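Local structure of USG-1 protein homolog (Pseudomonas aeruginosa, 2HJS) at residues L7-V12 against S68-F74; V170-A174 against P241-G245; L248-C254 against C307-I313. The protein is of unsettled function but is probably an NAD(P)-dependent oxidoreductase of the aspartate-semialdehyde dehydrogenase type, acting on an aldehyde or oxo group. Residues are numbered along the deposited sequence.

Contacts 1 and 3 each join neighbouring strands of a sheet and are buried, but in different parts of the chain: contact 1 is a parallel pair in the sheet of the nucleotide-binding fold, contact 3 an antiparallel pair in the sheet of the dimerisation part, with centres about 38 Å apart. In contact 1 both sheet faces are apolar; in contact 3 one is apolar and the other mostly polar, turned to the second subunit. Contact 2, a partly buried meeting of helix and loop, lacks cross-segment hydrogen bonds and relies on aromatic and aliphatic side chains. Its segment 241-245 leads directly into strand 246-254 of contact 3, and both touch the second subunit, whereas contact 1 does not.

Contact 1 (L7-V12 against S68-F74); sequences LNVAVV and SVGLAFF
At the centre of the Rossmann-type sheet, strands 9-12 and 71-74 run parallel, 4.7 Å apart at 13°, pairing Val9 with Leu71, Ala10 with Ala72, Val11 with Phe73 and Val12 with Phe74. Residues 7-12 and 71-74 are extended; Ser68 sits in a 3-10 turn, and Gly70 (phi -101°, psi -21°) kinks the chain so that its N and Leu71 N donate to Asn8 O, at 2.8 and 3.0 Å. Ala10 N gives to Leu71 O (3.0 Å), Ala10 O takes Phe73 N (3.0 Å), and Val12 N gives to Phe73 O (2.8 Å). The backbones of Val9 and Val11 bond to strand 36-40 and the loop before it. Asn8 suits the N-terminal end of the pair: ND2 donates to Ser68 O (3.2 Å), while OD1 accepts from Arg35 N in that loop. Gly70 avoids a CB that would crowd Leu7 CD1. Val9, Val11, Leu71 and Phe73 share one face, where Val11 and Phe73 meet Leu22 of helix 17-28; Val9 CG1 lies 3.9 Å from Phe73 CE2. On the other face small Ala10 and Ala72 sit CB to CB at 4.2 Å, and Val12 (t) makes a CH-pi contact with Phe74 (m), CG2 4.0 Å above the ring centroid.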
ATOM      1  N   LEU A   7     -31.306 -16.815 -26.379  1.00 63.58           N
ATOM      2  CA  LEU A   7     -29.900 -16.461 -26.155  1.00 61.42           C
ATOM      3  C   LEU A   7     -29.107 -17.542 -25.417  1.00 59.70           C
ATOM      4  O   LEU A   7     -29.345 -17.786 -24.249  1.00 59.14           O
ATOM      5  CB  LEU A   7     -29.776 -15.122 -25.427  1.00 61.30           C
ATOM      6  CG  LEU A   7     -28.362 -14.738 -24.981  1.00 61.44           C
ATOM      7  CD1 LEU A   7     -27.400 -14.545 -26.150  1.00 60.90           C
ATOM      8  CD2 LEU A   7     -28.459 -13.500 -24.177  1.00 61.45           C
ATOM      9  N   ASN A   8     -28.150 -18.170 -26.112  1.00 58.20           N
ATOM     10  CA  ASN A   8     -27.341 -19.201 -25.510  1.00 55.93           C
ATOM     11  C   ASN A   8     -26.010 -18.680 -25.168  1.00 56.84           C
ATOM     12  O   ASN A   8     -25.394 -17.907 -25.928  1.00 56.36           O
ATOM     13  CB  ASN A   8     -27.193 -20.395 -26.434  1.00 57.42           C
ATOM     14  CG  ASN A   8     -28.506 -21.101 -26.670  1.00 54.64           C
ATOM     15  OD1 ASN A   8     -29.364 -21.150 -25.806  1.00 56.59           O
ATOM     16  ND2 ASN A   8     -28.664 -21.638 -27.846  1.00 58.22           N
ATOM     17  N   VAL A   9     -25.562 -19.091 -23.986  1.00 55.07           N
ATOM     18  CA  VAL A   9     -24.430 -18.492 -23.390  1.00 53.71           C
ATOM     19  C   VAL A   9     -23.451 -19.613 -23.102  1.00 52.19           C
ATOM     20  O   VAL A   9     -23.850 -20.715 -22.696  1.00 52.28           O
ATOM     21  CB  VAL A   9     -24.859 -17.735 -22.116  1.00 53.92           C
ATOM     22  CG1 VAL A   9     -23.670 -17.233 -21.361  1.00 51.04           C
ATOM     23  CG2 VAL A   9     -25.802 -16.582 -22.486  1.00 54.37           C
ATOM     24  N   ALA A  10     -22.183 -19.344 -23.375  1.00 50.08           N
ATOM     25  CA  ALA A  10     -21.078 -20.168 -22.910  1.00 49.41           C
ATOM     26  C   ALA A  10     -20.300 -19.378 -21.861  1.00 48.49           C
ATOM     27  O   ALA A  10     -20.143 -18.175 -22.004  1.00 49.24           O
ATOM     28  CB  ALA A  10     -20.162 -20.515 -24.065  1.00 48.51           C
ATOM     29  N   VAL A  11     -19.824 -20.052 -20.815  1.00 48.35           N
ATOM     30  CA  VAL A  11     -18.829 -19.467 -19.905  1.00 47.93           C
ATOM     31  C   VAL A  11     -17.564 -20.317 -19.960  1.00 48.19           C
ATOM     32  O   VAL A  11     -17.539 -21.451 -19.478  1.00 48.20           O
ATOM     33  CB  VAL A  11     -19.330 -19.317 -18.442  1.00 48.05           C
ATOM     34  CG1 VAL A  11     -18.216 -18.764 -17.517  1.00 46.31           C
ATOM     35  CG2 VAL A  11     -20.580 -18.423 -18.386  1.00 46.81           C
ATOM     36  N   VAL A  12     -16.531 -19.735 -20.562  1.00 47.88           N
ATOM     37  CA  VAL A  12     -15.217 -20.348 -20.719  1.00 47.66           C
ATOM     38  C   VAL A  12     -14.396 -20.006 -19.496  1.00 47.99           C
ATOM     39  O   VAL A  12     -14.311 -18.840 -19.104  1.00 48.71           O
ATOM     40  CB  VAL A  12     -14.569 -19.863 -22.035  1.00 47.34           C
ATOM     41  CG1 VAL A  12     -13.186 -20.444 -22.209  1.00 48.01           C
ATOM     42  CG2 VAL A  12     -15.459 -20.292 -23.231  1.00 45.75           C
ATOM     43  N   SER A  68     -23.127 -22.799 -31.508  1.00 52.87           N
ATOM     44  CA  SER A  68     -24.319 -23.165 -30.728  1.00 53.00           C
ATOM     45  C   SER A  68     -24.742 -22.077 -29.743  1.00 52.75           C
ATOM     46  O   SER A  68     -25.857 -22.118 -29.196  1.00 52.57           O
ATOM     47  CB  SER A  68     -24.075 -24.456 -29.958  1.00 53.08           C
ATOM     48  OG  SER A  68     -23.108 -24.229 -28.946  1.00 54.54           O
ATOM     49  N   VAL A  69     -23.824 -21.125 -29.488  1.00 52.66           N
ATOM     50  CA  VAL A  69     -24.144 -20.064 -28.567  1.00 52.38           C
ATOM     51  C   VAL A  69     -24.155 -18.705 -29.285  1.00 52.76           C
ATOM     52  O   VAL A  69     -23.523 -18.506 -30.367  1.00 54.03           O
ATOM     53  CB  VAL A  69     -23.211 -20.097 -27.286  1.00 52.33           C
ATOM     54  CG1 VAL A  69     -23.557 -21.297 -26.440  1.00 52.80           C
ATOM     55  CG2 VAL A  69     -21.722 -20.169 -27.650  1.00 51.67           C
ATOM     56  N   GLY A  70     -24.874 -17.764 -28.678  1.00 53.07           N
ATOM     57  CA  GLY A  70     -24.923 -16.390 -29.163  1.00 52.70           C
ATOM     58  C   GLY A  70     -24.033 -15.405 -28.402  1.00 50.45           C
ATOM     59  O   GLY A  70     -23.723 -14.335 -28.920  1.00 52.39           O
ATOM     60  N   LEU A  71     -23.650 -15.743 -27.168  1.00 49.82           N
ATOM     61  CA  LEU A  71     -22.760 -14.925 -26.327  1.00 48.09           C
ATOM     62  C   LEU A  71     -21.811 -15.820 -25.494  1.00 48.47           C
ATOM     63  O   LEU A  71     -22.249 -16.870 -25.002  1.00 48.01           O
ATOM     64  CB  LEU A  71     -23.576 -14.020 -25.375  1.00 47.92           C
ATOM     65  CG  LEU A  71     -22.839 -13.113 -24.350  1.00 46.86           C
ATOM     66  CD1 LEU A  71     -21.926 -12.047 -25.033  1.00 44.52           C
ATOM     67  CD2 LEU A  71     -23.854 -12.409 -23.445  1.00 47.44           C
ATOM     68  N   ALA A  72     -20.528 -15.402 -25.339  1.00 47.95           N
ATOM     69  CA  ALA A  72     -19.532 -16.147 -24.556  1.00 47.15           C
ATOM     70  C   ALA A  72     -18.749 -15.214 -23.644  1.00 47.97           C
ATOM     71  O   ALA A  72     -18.226 -14.182 -24.083  1.00 47.48           O
ATOM     72  CB  ALA A  72     -18.581 -16.925 -25.432  1.00 46.04           C
ATOM     73  N   PHE A  73     -18.694 -15.586 -22.369  1.00 47.67           N
ATOM     74  CA  PHE A  73     -17.816 -14.922 -21.420  1.00 47.69           C
ATOM     75  C   PHE A  73     -16.544 -15.736 -21.334  1.00 47.83           C
ATOM     76  O   PHE A  73     -16.598 -16.917 -20.962  1.00 48.35           O
ATOM     77  CB  PHE A  73     -18.481 -14.881 -20.057  1.00 46.89           C
ATOM     78  CG  PHE A  73     -19.741 -14.059 -20.027  1.00 47.32           C
ATOM     79  CD1 PHE A  73     -19.678 -12.668 -19.834  1.00 45.52           C
ATOM     80  CD2 PHE A  73     -20.992 -14.664 -20.182  1.00 46.14           C
ATOM     81  CE1 PHE A  73     -20.845 -11.895 -19.785  1.00 47.03           C
ATOM     82  CE2 PHE A  73     -22.182 -13.896 -20.145  1.00 47.16           C
ATOM     83  CZ  PHE A  73     -22.107 -12.508 -19.930  1.00 47.17           C
ATOM     84  N   PHE A  74     -15.412 -15.123 -21.688  1.00 47.31           N
ATOM     85  CA  PHE A  74     -14.119 -15.778 -21.562  1.00 47.56           C
ATOM     86  C   PHE A  74     -13.456 -15.320 -20.258  1.00 48.46           C
ATOM     87  O   PHE A  74     -12.900 -14.230 -20.182  1.00 48.26           O
ATOM     88  CB  PHE A  74     -13.229 -15.475 -22.777  1.00 47.29           C
ATOM     89  CG  PHE A  74     -13.444 -16.397 -23.958  1.00 48.02           C
ATOM     90  CD1 PHE A  74     -14.631 -16.364 -24.695  1.00 47.71           C
ATOM     91  CD2 PHE A  74     -12.445 -17.295 -24.344  1.00 47.17           C
ATOM     92  CE1 PHE A  74     -14.831 -17.237 -25.788  1.00 46.88           C
ATOM     93  CE2 PHE A  74     -12.627 -18.145 -25.439  1.00 46.48           C
ATOM     94  CZ  PHE A  74     -13.823 -18.124 -26.152  1.00 47.09           C
TER

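Contact 2 (V170-A174 against P241-G245); sequences VKELA and PVFFG
Phe243 (m) is the wedge: its ring enters the shallow groove of helix 167-181 between Val170 and Ala174, one turn apart. Val170 O and Ala174 N approach the ring edge at Phe243 CE2, at 3.4 and 3.6 Å, and small Ala174 CB lies 3.9 Å from CE2. Leu173 (t, p), pointing at the loop, covers one ring face as a CH-pi contact, CD2 3.8 Å from the centroid and 18° off the normal; its CD1 rests 3.9 Å from Pro241 CB. Val170 divides two rings, CG1 lying 3.9 Å from Phe243 CD2 and CG2 3.8 Å from Phe244 CE2. The loop 241-245, joining strands 233-239 and 246-254 of the dimerisation part, is irregular, and at phi 104°, psi 146° a Gly245 CB would strike the preceding carbonyl. Phe197 of the second subunit meets the Phe243 ring, extending the cluster across the dimer. Ala174 N bonds Val170 O (3.2 Å) within the helix, and no hydrogen bond crosses between the segments: the fit rests on apolar and CH-pi contacts, hence on complementary shape.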
ATOM      1  N   VAL A 170      -4.241 -17.856  -2.841  1.00 52.81           N
ATOM      2  CA  VAL A 170      -5.008 -17.959  -1.591  1.00 52.23           C
ATOM      3  C   VAL A 170      -4.458 -19.100  -0.738  1.00 52.56           C
ATOM      4  O   VAL A 170      -4.219 -18.920   0.454  1.00 52.36           O
ATOM      5  CB  VAL A 170      -6.525 -18.164  -1.870  1.00 52.44           C
ATOM      6  CG1 VAL A 170      -7.284 -18.616  -0.622  1.00 49.89           C
ATOM      7  CG2 VAL A 170      -7.110 -16.884  -2.420  1.00 52.28           C
ATOM      8  N   LYS A 171      -4.237 -20.256  -1.364  1.00 52.37           N
ATOM      9  CA  LYS A 171      -3.685 -21.420  -0.675  1.00 53.10           C
ATOM     10  C   LYS A 171      -2.267 -21.200  -0.149  1.00 51.97           C
ATOM     11  O   LYS A 171      -1.961 -21.575   0.965  1.00 51.77           O
ATOM     12  CB  LYS A 171      -3.773 -22.673  -1.560  1.00 53.38           C
ATOM     13  CG  LYS A 171      -5.111 -23.405  -1.391  1.00 58.02           C
ATOM     14  CD  LYS A 171      -5.811 -23.752  -2.721  1.00 64.54           C
ATOM     15  CE  LYS A 171      -5.598 -25.193  -3.163  1.00 68.63           C
ATOM     16  NZ  LYS A 171      -4.242 -25.410  -3.764  1.00 71.88           N
ATOM     17  N   GLU A 172      -1.421 -20.581  -0.961  1.00 51.84           N
ATOM     18  CA  GLU A 172      -0.034 -20.284  -0.598  1.00 51.69           C
ATOM     19  C   GLU A 172       0.030 -19.384   0.638  1.00 50.79           C
ATOM     20  O   GLU A 172       0.811 -19.636   1.560  1.00 50.13           O
ATOM     21  CB  GLU A 172       0.684 -19.639  -1.790  1.00 52.14           C
ATOM     22  CG  GLU A 172       2.144 -19.238  -1.554  1.00 55.37           C
ATOM     23  CD  GLU A 172       3.110 -20.404  -1.594  1.00 59.01           C
ATOM     24  OE1 GLU A 172       2.696 -21.524  -1.972  1.00 63.41           O
ATOM     25  OE2 GLU A 172       4.293 -20.206  -1.250  1.00 59.42           O
ATOM     26  N   LEU A 173      -0.813 -18.359   0.660  1.00 49.79           N
ATOM     27  CA  LEU A 173      -0.834 -17.426   1.773  1.00 49.82           C
ATOM     28  C   LEU A 173      -1.266 -18.099   3.065  1.00 49.84           C
ATOM     29  O   LEU A 173      -0.590 -17.964   4.088  1.00 49.58           O
ATOM     30  CB  LEU A 173      -1.714 -16.204   1.481  1.00 49.13           C
ATOM     31  CG  LEU A 173      -1.753 -15.169   2.619  1.00 49.19           C
ATOM     32  CD1 LEU A 173      -0.372 -14.489   2.848  1.00 48.40           C
ATOM     33  CD2 LEU A 173      -2.822 -14.141   2.372  1.00 47.67           C
ATOM     34  N   ALA A 174      -2.383 -18.826   3.012  1.00 49.94           N
ATOM     35  CA  ALA A 174      -2.881 -19.552   4.186  1.00 50.32           C
ATOM     36  C   ALA A 174      -1.839 -20.545   4.726  1.00 50.58           C
ATOM     37  O   ALA A 174      -1.643 -20.649   5.937  1.00 51.27           O
ATOM     38  CB  ALA A 174      -4.197 -20.271   3.849  1.00 50.24           C
ATOM     39  N   PRO A 241      -0.359  -9.182   2.057  1.00 49.75           N
ATOM     40  CA  PRO A 241      -0.757 -10.498   2.569  1.00 49.04           C
ATOM     41  C   PRO A 241      -2.245 -10.487   2.985  1.00 49.50           C
ATOM     42  O   PRO A 241      -2.580 -10.553   4.177  1.00 48.93           O
ATOM     43  CB  PRO A 241       0.177 -10.697   3.762  1.00 49.18           C
ATOM     44  CG  PRO A 241       0.442  -9.261   4.265  1.00 48.46           C
ATOM     45  CD  PRO A 241       0.350  -8.368   3.069  1.00 49.03           C
ATOM     46  N   VAL A 242      -3.126 -10.339   1.994  1.00 49.76           N
ATOM     47  CA  VAL A 242      -4.571 -10.363   2.246  1.00 49.46           C
ATOM     48  C   VAL A 242      -5.187 -11.337   1.265  1.00 49.52           C
ATOM     49  O   VAL A 242      -4.638 -11.540   0.185  1.00 50.18           O
ATOM     50  CB  VAL A 242      -5.254  -8.920   2.300  1.00 49.49           C
ATOM     51  CG1 VAL A 242      -4.262  -7.806   2.679  1.00 48.50           C
ATOM     52  CG2 VAL A 242      -6.011  -8.576   1.110  1.00 47.84           C
ATOM     53  N   PHE A 243      -6.284 -11.988   1.637  1.00 49.27           N
ATOM     54  CA  PHE A 243      -6.842 -13.039   0.755  1.00 48.79           C
ATOM     55  C   PHE A 243      -7.610 -12.511  -0.454  1.00 48.59           C
ATOM     56  O   PHE A 243      -7.316 -12.895  -1.580  1.00 48.15           O
ATOM     57  CB  PHE A 243      -7.701 -14.025   1.541  1.00 48.78           C
ATOM     58  CG  PHE A 243      -6.905 -14.910   2.458  1.00 48.36           C
ATOM     59  CD1 PHE A 243      -6.959 -14.722   3.824  1.00 46.78           C
ATOM     60  CD2 PHE A 243      -6.085 -15.919   1.944  1.00 47.27           C
ATOM     61  CE1 PHE A 243      -6.219 -15.536   4.701  1.00 47.84           C
ATOM     62  CE2 PHE A 243      -5.331 -16.735   2.810  1.00 48.16           C
ATOM     63  CZ  PHE A 243      -5.401 -16.542   4.188  1.00 47.47           C
ATOM     64  N   PHE A 244      -8.580 -11.624  -0.205  1.00 48.38           N
ATOM     65  CA  PHE A 244      -9.533 -11.182  -1.219  1.00 47.95           C
ATOM     66  C   PHE A 244      -9.697  -9.647  -1.221  1.00 48.61           C
ATOM     67  O   PHE A 244      -9.672  -9.013  -0.145  1.00 48.75           O
ATOM     68  CB  PHE A 244     -10.895 -11.828  -0.941  1.00 48.05           C
ATOM     69  CG  PHE A 244     -10.859 -13.324  -0.863  1.00 47.11           C
ATOM     70  CD1 PHE A 244     -11.062 -13.973   0.350  1.00 48.73           C
ATOM     71  CD2 PHE A 244     -10.628 -14.086  -2.003  1.00 50.25           C
ATOM     72  CE1 PHE A 244     -11.024 -15.370   0.435  1.00 48.72           C
ATOM     73  CE2 PHE A 244     -10.600 -15.509  -1.935  1.00 51.29           C
ATOM     74  CZ  PHE A 244     -10.789 -16.137  -0.724  1.00 48.60           C
ATOM     75  N   GLY A 245      -9.874  -9.062  -2.412  1.00 48.44           N
ATOM     76  CA  GLY A 245     -10.231  -7.640  -2.561  1.00 48.28           C
ATOM     77  C   GLY A 245      -9.076  -6.758  -2.989  1.00 49.29           C
ATOM     78  O   GLY A 245      -7.920  -7.029  -2.632  1.00 49.12           O
TER

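Contact 3 (L248-C254 against C307-I313); sequences LSVTLQC and CQVNLWI
Branched aliphatic side chains make the centre of this antiparallel pair: Val250 (t) faces Leu311 with CB atoms 4.2 Å apart, and Val250 CG2 reaches Ile313 CD1 at 3.8 Å. On the same face Leu248 CB lies 4.0 Å from Ile313 CB, Leu252 CB 3.8 Å from Val309 CG1, and Cys254 SG closes the row 4.4 Å from Val309 CG1. Strands 248-254 and 308-313 approach to 4.7 Å at 161°. The hydrogen-bonded pairs Leu248-Ile313, Val250-Leu311 and Leu252-Val309 each carry two N-to-O bonds: Leu248 N to Ile313 O 2.8 Å and Ile313 N to Leu248 O 2.9 Å; Val250 N to Leu311 O and Leu311 N to Val250 O both 3.0 Å; Leu252 N to Val309 O 2.8 Å and Val309 N to Leu252 O 3.0 Å. Cys254 N ends the ladder on Cys307 O at 2.7 Å. The opposite face is mostly polar, suiting a dimer interface: Thr251, Gln308 and Asn310 bond Asn155 or Asn234 of the second subunit. Trp312 packs on Ala201 of the second subunit while its NE1 bonds Pro282 O. Gln308 NE2 also donates to Gln253 OE1 (3.2 Å), while Gln253 NE2 bonds Asp305. A water bridges Ser249 OG (2.6 Å), Val250 O (3.1 Å) and Asn310 ND2 (3.2 Å). Strands 151-160 and 294-301 flank the pair within the sheet, and helix 133-145 packs on the apolar face, with Leu138 against Val250 and Val141 against Leu311 and Ile313.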
ATOM      1  N   LEU A 248      -7.198   0.427  -3.054  1.00 48.18           N
ATOM      2  CA  LEU A 248      -6.511   1.394  -3.906  1.00 48.58           C
ATOM      3  C   LEU A 248      -6.353   2.737  -3.206  1.00 48.81           C
ATOM      4  O   LEU A 248      -7.311   3.245  -2.640  1.00 48.98           O
ATOM      5  CB  LEU A 248      -7.284   1.620  -5.216  1.00 48.63           C
ATOM      6  CG  LEU A 248      -7.818   0.393  -5.981  1.00 50.14           C
ATOM      7  CD1 LEU A 248      -8.508   0.847  -7.267  1.00 48.69           C
ATOM      8  CD2 LEU A 248      -6.676  -0.577  -6.296  1.00 52.18           C
ATOM      9  N   SER A 249      -5.151   3.304  -3.264  1.00 48.47           N
ATOM     10  CA  SER A 249      -4.928   4.657  -2.797  1.00 49.49           C
ATOM     11  C   SER A 249      -4.631   5.544  -4.004  1.00 49.57           C
ATOM     12  O   SER A 249      -3.659   5.347  -4.725  1.00 48.48           O
ATOM     13  CB  SER A 249      -3.792   4.695  -1.777  1.00 49.26           C
ATOM     14  OG  SER A 249      -3.532   6.040  -1.428  1.00 53.26           O
ATOM     15  N   VAL A 250      -5.515   6.510  -4.229  1.00 50.65           N
ATOM     16  CA  VAL A 250      -5.499   7.341  -5.425  1.00 51.04           C
ATOM     17  C   VAL A 250      -5.232   8.794  -5.035  1.00 51.32           C
ATOM     18  O   VAL A 250      -5.766   9.265  -4.040  1.00 51.55           O
ATOM     19  CB  VAL A 250      -6.865   7.208  -6.165  1.00 52.35           C
ATOM     20  CG1 VAL A 250      -6.920   8.079  -7.432  1.00 51.93           C
ATOM     21  CG2 VAL A 250      -7.174   5.710  -6.523  1.00 50.83           C
ATOM     22  N   THR A 251      -4.385   9.490  -5.800  1.00 51.13           N
ATOM     23  CA  THR A 251      -4.203  10.948  -5.683  1.00 50.41           C
ATOM     24  C   THR A 251      -4.469  11.587  -7.033  1.00 50.99           C
ATOM     25  O   THR A 251      -3.842  11.226  -8.033  1.00 51.65           O
ATOM     26  CB  THR A 251      -2.782  11.331  -5.276  1.00 50.35           C
ATOM     27  OG1 THR A 251      -2.384  10.517  -4.181  1.00 50.82           O
ATOM     28  CG2 THR A 251      -2.699  12.812  -4.847  1.00 48.22           C
ATOM     29  N   LEU A 252      -5.411  12.516  -7.074  1.00 50.17           N
ATOM     30  CA  LEU A 252      -5.655  13.283  -8.276  1.00 51.21           C
ATOM     31  C   LEU A 252      -5.130  14.688  -8.099  1.00 51.05           C
ATOM     32  O   LEU A 252      -5.431  15.338  -7.100  1.00 51.44           O
ATOM     33  CB  LEU A 252      -7.156  13.384  -8.580  1.00 51.24           C
ATOM     34  CG  LEU A 252      -8.054  12.153  -8.455  1.00 52.84           C
ATOM     35  CD1 LEU A 252      -9.429  12.461  -9.014  1.00 52.35           C
ATOM     36  CD2 LEU A 252      -7.423  11.083  -9.261  1.00 56.02           C
ATOM     37  N   GLN A 253      -4.342  15.142  -9.068  0.50 51.25           N
ATOM     38  CA  GLN A 253      -3.898  16.521  -9.125  0.50 51.04           C
ATOM     39  C   GLN A 253      -4.770  17.229 -10.143  0.50 51.29           C
ATOM     40  O   GLN A 253      -4.745  16.907 -11.334  0.50 50.95           O
ATOM     41  CB  GLN A 253      -2.436  16.593  -9.543  0.50 51.46           C
ATOM     42  CG  GLN A 253      -1.866  18.005  -9.572  0.50 52.32           C
ATOM     43  CD  GLN A 253      -1.512  18.512  -8.196  0.50 53.11           C
ATOM     44  OE1 GLN A 253      -0.861  17.819  -7.424  0.50 54.20           O
ATOM     45  NE2 GLN A 253      -1.944  19.728  -7.877  0.50 54.71           N
ATOM     46  N   CYS A 254      -5.557  18.184  -9.666  1.00 51.22           N
ATOM     47  CA  CYS A 254      -6.509  18.862 -10.515  1.00 51.11           C
ATOM     48  C   CYS A 254      -6.102  20.272 -10.870  1.00 50.77           C
ATOM     49  O   CYS A 254      -5.189  20.823 -10.279  1.00 49.79           O
ATOM     50  CB  CYS A 254      -7.883  18.851  -9.862  1.00 51.55           C
ATOM     51  SG  CYS A 254      -8.394  17.154  -9.500  1.00 53.92           S
ATOM     52  N   CYS A 307      -5.658  21.814  -4.671  1.00 51.41           N
ATOM     53  CA  CYS A 307      -5.849  21.241  -6.018  1.00 51.99           C
ATOM     54  C   CYS A 307      -5.643  19.699  -6.058  1.00 51.16           C
ATOM     55  O   CYS A 307      -5.785  19.081  -7.116  1.00 50.85           O
ATOM     56  CB  CYS A 307      -4.918  21.930  -7.034  1.00 53.01           C
ATOM     57  SG  CYS A 307      -5.071  23.764  -7.154  1.00 58.70           S
ATOM     58  N   GLN A 308      -5.312  19.101  -4.909  1.00 49.99           N
ATOM     59  CA  GLN A 308      -5.161  17.650  -4.761  1.00 49.88           C
ATOM     60  C   GLN A 308      -6.341  17.016  -4.047  1.00 49.10           C
ATOM     61  O   GLN A 308      -6.841  17.569  -3.073  1.00 49.12           O
ATOM     62  CB  GLN A 308      -3.932  17.335  -3.917  1.00 49.78           C
ATOM     63  CG  GLN A 308      -2.637  17.335  -4.670  1.00 52.27           C
ATOM     64  CD  GLN A 308      -1.447  17.230  -3.757  1.00 54.78           C
ATOM     65  OE1 GLN A 308      -1.560  16.856  -2.580  1.00 54.78           O
ATOM     66  NE2 GLN A 308      -0.287  17.606  -4.277  1.00 59.85           N
ATOM     67  N   VAL A 309      -6.776  15.850  -4.509  1.00 48.13           N
ATOM     68  CA  VAL A 309      -7.801  15.108  -3.783  1.00 47.87           C
ATOM     69  C   VAL A 309      -7.348  13.667  -3.731  1.00 48.06           C
ATOM     70  O   VAL A 309      -6.873  13.131  -4.732  1.00 48.64           O
ATOM     71  CB  VAL A 309      -9.258  15.276  -4.389  1.00 47.81           C
ATOM     72  CG1 VAL A 309      -9.328  14.857  -5.866  1.00 46.04           C
ATOM     73  CG2 VAL A 309     -10.319  14.484  -3.572  1.00 47.21           C
ATOM     74  N   ASN A 310      -7.473  13.066  -2.553  1.00 47.90           N
ATOM     75  CA  ASN A 310      -7.186  11.652  -2.347  1.00 47.69           C
ATOM     76  C   ASN A 310      -8.465  10.875  -2.255  1.00 48.45           C
ATOM     77  O   ASN A 310      -9.453  11.408  -1.781  1.00 47.13           O
ATOM     78  CB  ASN A 310      -6.456  11.454  -1.031  1.00 47.81           C
ATOM     79  CG  ASN A 310      -5.060  11.993  -1.068  1.00 48.14           C
ATOM     80  OD1 ASN A 310      -4.821  13.156  -0.732  1.00 50.31           O
ATOM     81  ND2 ASN A 310      -4.127  11.173  -1.540  1.00 49.27           N
ATOM     82  N   LEU A 311      -8.431   9.620  -2.714  1.00 48.67           N
ATOM     83  CA  LEU A 311      -9.545   8.696  -2.566  1.00 50.13           C
ATOM     84  C   LEU A 311      -8.957   7.367  -2.106  1.00 49.43           C
ATOM     85  O   LEU A 311      -7.854   7.028  -2.492  1.00 48.76           O
ATOM     86  CB  LEU A 311     -10.236   8.421  -3.923  1.00 50.18           C
ATOM     87  CG  LEU A 311     -10.644   9.559  -4.857  1.00 52.76           C
ATOM     88  CD1 LEU A 311     -10.993   8.928  -6.180  1.00 55.76           C
ATOM     89  CD2 LEU A 311     -11.869  10.252  -4.303  1.00 54.35           C
ATOM     90  N   TRP A 312      -9.736   6.602  -1.345  1.00 48.91           N
ATOM     91  CA  TRP A 312      -9.395   5.226  -1.000  1.00 48.29           C
ATOM     92  C   TRP A 312     -10.538   4.366  -1.500  1.00 48.09           C
ATOM     93  O   TRP A 312     -11.688   4.665  -1.246  1.00 47.92           O
ATOM     94  CB  TRP A 312      -9.214   5.104   0.508  1.00 47.38           C
ATOM     95  CG  TRP A 312      -9.250   3.698   1.102  1.00 47.83           C
ATOM     96  CD1 TRP A 312     -10.345   3.070   1.674  1.00 46.55           C
ATOM     97  CD2 TRP A 312      -8.148   2.778   1.236  1.00 45.58           C
ATOM     98  NE1 TRP A 312      -9.973   1.826   2.140  1.00 45.85           N
ATOM     99  CE2 TRP A 312      -8.642   1.621   1.881  1.00 45.50           C
ATOM    100  CE3 TRP A 312      -6.795   2.816   0.860  1.00 47.05           C
ATOM    101  CZ2 TRP A 312      -7.822   0.526   2.198  1.00 45.76           C
ATOM    102  CZ3 TRP A 312      -5.983   1.717   1.161  1.00 46.20           C
ATOM    103  CH2 TRP A 312      -6.508   0.591   1.837  1.00 46.06           C
ATOM    104  N   ILE A 313     -10.217   3.331  -2.268  1.00 48.37           N
ATOM    105  CA  ILE A 313     -11.228   2.530  -2.949  1.00 47.96           C
ATOM    106  C   ILE A 313     -11.049   1.067  -2.547  1.00 48.30           C
ATOM    107  O   ILE A 313      -9.931   0.553  -2.553  1.00 47.38           O
ATOM    108  CB  ILE A 313     -11.085   2.654  -4.492  1.00 48.03           C
ATOM    109  CG1 ILE A 313     -11.123   4.127  -4.933  1.00 48.23           C
ATOM    110  CG2 ILE A 313     -12.162   1.792  -5.201  1.00 47.54           C
ATOM    111  CD1 ILE A 313     -10.743   4.340  -6.408  1.00 46.73           C
TER
HETATM  112  O   HOH W   1      -5.133   8.138  -1.211  1.00 42.76           O